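Local coordinates for protein glutathione-specific gamma-glutamylcyclotransferase (PDB 5HWK) that cleaves glutathione into 5-oxo-L-proline and the dipeptide Cys-Gly, acting on glutathione but not on other gamma-glutamyl peptides, at residues G34-H46 / N167-T179. Residues are numbered along the deposited sequence; the frame is centred on the assembly and turned at random.
With PO4 (phosphate ion), chain D.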
# COMPACT_ATOMS: atom_id res chain seq x y z
N GLY A 34 8.54 -1.03 -6.85
CA GLY A 34 7.81 -1.66 -7.92
C GLY A 34 6.32 -1.39 -7.94
O GLY A 34 5.63 -1.90 -8.83
N PHE A 35 5.78 -0.61 -6.98
CA PHE A 35 4.35 -0.35 -6.86
C PHE A 35 4.17 1.11 -6.48
O PHE A 35 5.01 1.69 -5.78
CB PHE A 35 3.74 -1.21 -5.75
CG PHE A 35 3.75 -2.70 -6.04
CD1 PHE A 35 4.85 -3.51 -5.72
CD2 PHE A 35 2.65 -3.30 -6.67
CE1 PHE A 35 4.83 -4.86 -6.01
CE2 PHE A 35 2.65 -4.67 -6.96
CZ PHE A 35 3.73 -5.44 -6.63
N ALA A 36 3.06 1.70 -6.92
CA ALA A 36 2.61 2.98 -6.41
C ALA A 36 1.34 2.75 -5.60
O ALA A 36 0.47 1.98 -6.00
CB ALA A 36 2.22 3.90 -7.58
N ARG A 37 1.19 3.48 -4.50
CA ARG A 37 -0.03 3.37 -3.67
C ARG A 37 -0.95 4.55 -4.00
O ARG A 37 -0.50 5.70 -4.04
CB ARG A 37 0.32 3.40 -2.19
CG ARG A 37 -0.89 3.49 -1.26
CD ARG A 37 -0.53 3.42 0.21
NE ARG A 37 0.50 4.39 0.50
CZ ARG A 37 1.54 4.13 1.29
NH1 ARG A 37 1.57 3.01 2.03
NH2 ARG A 37 2.53 5.01 1.39
N ARG A 38 -2.22 4.26 -4.29
CA ARG A 38 -3.17 5.31 -4.63
C ARG A 38 -4.49 4.99 -3.94
O ARG A 38 -4.85 3.83 -3.74
CB ARG A 38 -3.42 5.36 -6.17
CG ARG A 38 -2.25 5.90 -7.00
CD ARG A 38 -2.00 7.35 -6.69
NE ARG A 38 -0.94 7.99 -7.47
CZ ARG A 38 0.34 8.04 -7.12
NH1 ARG A 38 0.77 7.40 -6.03
NH2 ARG A 38 1.20 8.70 -7.89
N PHE A 39 -5.26 6.05 -3.63
CA PHE A 39 -6.57 5.85 -3.01
C PHE A 39 -7.64 5.70 -4.10
O PHE A 39 -8.57 6.50 -4.26
CB PHE A 39 -6.90 6.99 -2.05
CG PHE A 39 -6.34 6.82 -0.65
CD1 PHE A 39 -5.02 6.47 -0.43
CD2 PHE A 39 -7.16 7.07 0.45
CE1 PHE A 39 -4.53 6.34 0.86
CE2 PHE A 39 -6.68 6.99 1.72
CZ PHE A 39 -5.37 6.61 1.94
N TRP A 40 -7.43 4.66 -4.92
CA TRP A 40 -8.20 4.35 -6.11
C TRP A 40 -9.07 3.11 -5.96
O TRP A 40 -9.49 2.53 -6.97
CB TRP A 40 -7.29 4.25 -7.32
CG TRP A 40 -6.67 5.55 -7.71
CD1 TRP A 40 -6.93 6.80 -7.19
CD2 TRP A 40 -5.74 5.74 -8.77
NE1 TRP A 40 -6.17 7.74 -7.84
CE2 TRP A 40 -5.43 7.12 -8.82
CE3 TRP A 40 -5.10 4.88 -9.66
CZ2 TRP A 40 -4.51 7.65 -9.72
CZ3 TRP A 40 -4.18 5.41 -10.57
CH2 TRP A 40 -3.90 6.78 -10.59
N GLN A 41 -9.36 2.71 -4.72
CA GLN A 41 -10.25 1.61 -4.43
C GLN A 41 -11.44 2.17 -3.65
O GLN A 41 -11.26 2.97 -2.72
CB GLN A 41 -9.51 0.54 -3.64
CG GLN A 41 -10.33 -0.68 -3.32
CD GLN A 41 -10.35 -1.67 -4.49
OE1 GLN A 41 -9.93 -1.35 -5.61
NE2 GLN A 41 -10.82 -2.88 -4.22
N SER A 42 -12.66 1.87 -4.07
CA SER A 42 -13.79 2.37 -3.29
C SER A 42 -14.08 1.46 -2.09
O SER A 42 -13.75 0.28 -2.10
CB SER A 42 -15.01 2.46 -4.16
OG SER A 42 -15.31 1.18 -4.57
N SER A 43 -14.62 2.06 -1.01
CA SER A 43 -15.03 1.32 0.17
C SER A 43 -16.53 1.55 0.36
O SER A 43 -17.00 2.70 0.44
CB SER A 43 -14.29 1.81 1.39
OG SER A 43 -14.86 1.23 2.54
N THR A 44 -17.28 0.45 0.46
CA THR A 44 -18.73 0.52 0.68
C THR A 44 -19.18 -0.08 1.99
O THR A 44 -20.35 0.05 2.31
CB THR A 44 -19.50 -0.09 -0.49
OG1 THR A 44 -19.13 -1.46 -0.61
CG2 THR A 44 -19.11 0.59 -1.77
N ASP A 45 -18.27 -0.70 2.77
CA ASP A 45 -18.65 -1.33 4.03
C ASP A 45 -17.87 -0.79 5.21
O ASP A 45 -18.14 -1.20 6.35
CB ASP A 45 -18.46 -2.86 3.96
CG ASP A 45 -19.43 -3.54 3.01
OD1 ASP A 45 -20.59 -3.08 2.81
OD2 ASP A 45 -19.05 -4.59 2.44
N HIS A 46 -16.92 0.12 4.98
CA HIS A 46 -16.07 0.56 6.08
C HIS A 46 -15.97 2.07 6.14
O HIS A 46 -16.31 2.68 7.18
CB HIS A 46 -14.71 -0.11 5.97
CG HIS A 46 -14.80 -1.58 6.17
ND1 HIS A 46 -15.15 -2.43 5.15
CD2 HIS A 46 -14.66 -2.34 7.28
CE1 HIS A 46 -15.22 -3.66 5.62
NE2 HIS A 46 -14.92 -3.64 6.91
N ASN A 167 -10.84 -4.86 -10.89
CA ASN A 167 -11.79 -5.25 -9.85
C ASN A 167 -12.97 -4.26 -9.84
O ASN A 167 -12.82 -3.10 -10.20
CB ASN A 167 -11.04 -5.42 -8.50
CG ASN A 167 -11.08 -4.19 -7.61
OD1 ASN A 167 -12.05 -4.00 -6.85
ND2 ASN A 167 -10.05 -3.38 -7.67
N GLU A 168 -14.14 -4.74 -9.37
CA GLU A 168 -15.38 -3.94 -9.41
C GLU A 168 -15.26 -2.63 -8.64
O GLU A 168 -15.96 -1.68 -8.97
CB GLU A 168 -16.55 -4.76 -8.84
CG GLU A 168 -16.35 -5.28 -7.39
N ALA A 169 -14.41 -2.56 -7.59
CA ALA A 169 -14.32 -1.39 -6.73
C ALA A 169 -13.21 -0.44 -7.18
O ALA A 169 -13.00 0.59 -6.54
CB ALA A 169 -14.14 -1.84 -5.27
N PHE A 170 -12.51 -0.73 -8.27
CA PHE A 170 -11.43 0.16 -8.68
C PHE A 170 -12.01 1.40 -9.31
O PHE A 170 -12.88 1.32 -10.17
CB PHE A 170 -10.51 -0.56 -9.69
CG PHE A 170 -9.23 0.15 -10.00
CD1 PHE A 170 -8.14 0.05 -9.14
CD2 PHE A 170 -9.09 0.90 -11.15
CE1 PHE A 170 -6.90 0.68 -9.43
CE2 PHE A 170 -7.87 1.53 -11.47
CZ PHE A 170 -6.77 1.42 -10.62
N VAL A 171 -11.52 2.56 -8.90
CA VAL A 171 -12.07 3.82 -9.40
C VAL A 171 -11.01 4.66 -10.09
O VAL A 171 -11.29 5.80 -10.47
CB VAL A 171 -12.78 4.63 -8.30
CG1 VAL A 171 -14.02 3.96 -7.84
CG2 VAL A 171 -11.94 4.76 -7.11
N GLY A 172 -9.78 4.15 -10.22
CA GLY A 172 -8.71 4.96 -10.79
C GLY A 172 -8.84 4.97 -12.31
O GLY A 172 -9.60 4.19 -12.91
N PRO A 173 -8.09 5.88 -12.97
CA PRO A 173 -7.32 6.95 -12.35
C PRO A 173 -8.27 8.05 -11.89
O PRO A 173 -9.37 8.24 -12.43
CB PRO A 173 -6.43 7.44 -13.50
CG PRO A 173 -7.27 7.23 -14.71
CD PRO A 173 -8.08 5.97 -14.45
N GLU A 174 -7.87 8.73 -10.85
CA GLU A 174 -8.62 9.84 -10.33
C GLU A 174 -7.61 10.88 -9.89
O GLU A 174 -6.55 10.52 -9.38
CB GLU A 174 -9.40 9.31 -9.13
CG GLU A 174 -10.62 10.06 -8.77
CD GLU A 174 -11.52 9.35 -7.76
OE1 GLU A 174 -11.05 9.11 -6.65
OE2 GLU A 174 -12.69 9.08 -8.07
N THR A 175 -7.92 12.17 -10.11
CA THR A 175 -7.03 13.22 -9.64
C THR A 175 -7.15 13.38 -8.13
O THR A 175 -8.12 12.95 -7.49
CB THR A 175 -7.39 14.56 -10.27
OG1 THR A 175 -8.65 14.97 -9.74
CG2 THR A 175 -7.48 14.47 -11.81
N VAL A 176 -6.12 13.98 -7.52
CA VAL A 176 -6.17 14.25 -6.08
C VAL A 176 -7.41 15.07 -5.72
O VAL A 176 -8.07 14.81 -4.71
CB VAL A 176 -4.87 14.94 -5.64
CG1 VAL A 176 -5.07 15.71 -4.38
CG2 VAL A 176 -3.80 13.88 -5.44
N ASP A 177 -7.78 16.05 -6.57
CA ASP A 177 -8.96 16.85 -6.26
C ASP A 177 -10.22 15.98 -6.20
O ASP A 177 -11.04 16.09 -5.28
CB ASP A 177 -9.13 17.96 -7.29
CG ASP A 177 -10.20 18.94 -6.90
OD1 ASP A 177 -10.01 19.60 -5.84
OD2 ASP A 177 -11.21 19.07 -7.63
N GLU A 178 -10.41 15.13 -7.23
CA GLU A 178 -11.56 14.21 -7.25
C GLU A 178 -11.57 13.29 -6.04
O GLU A 178 -12.62 13.13 -5.39
CB GLU A 178 -11.58 13.40 -8.56
CG GLU A 178 -11.91 14.21 -9.84
CD GLU A 178 -11.41 13.60 -11.20
OE1 GLU A 178 -10.61 12.60 -11.27
OE2 GLU A 178 -11.82 14.17 -12.24
N THR A 179 -10.43 12.65 -5.73
CA THR A 179 -10.39 11.73 -4.61
C THR A 179 -10.64 12.48 -3.30
O THR A 179 -11.38 12.00 -2.43
CB THR A 179 -9.04 11.03 -4.56
OG1 THR A 179 -8.82 10.39 -5.83
CG2 THR A 179 -8.97 9.98 -3.47
P PO4 D . -14.96 -2.16 1.53
O1 PO4 D . -15.88 -1.94 0.34
O2 PO4 D . -14.79 -3.64 1.81
O3 PO4 D . -15.44 -1.34 2.74
O4 PO4 D . -13.56 -1.58 1.14
O HOH W 1 -6.13 10.19 -6.13
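A single beta bridge, Q41 with F170, ties the bend between strands 35-40 and 42-43 to the loop leading into helix 176-185. On one side V171 N donates to W40 O (2.8 Å, nearly straight). On the other, A169 O accepts from S42 N and S42 OG; chi1 of 63° sets the hydroxyl between its backbone N and carbonyl carbon, where it meets a lone pair of that oxygen. The amides of Q41 and N167 approach from opposite directions, their planes 41° apart. N167 ND2 reaches a lone pair of Q41 OE1 (2.9 Å), and Q41 NE2 returns a bond to N167 OD1 from above its carbonyl plane. A169 N reaches OD1 from the opposite face, closing an Asx turn; N167 ND2 also bonds T164 O. The Q41 side chain is about 7 Å from that of E115, the probable proton acceptor. P173 CA sits 3.7 Å above the six-membered ring of W40, a CH-pi contact. E174 N shares that face; R38 CB lies over the opposite one, near the rim. W40 NE1 donates to a water (3.0 Å) that donates to T179 OG1. With alanine in place of W40, P173-E174 would probably lose its aromatic cover and the water its indole donor. E174 OE1 pairs with R55 of strand 54-61, and W40 packs against I60 of that strand and N74 of helix 69-78.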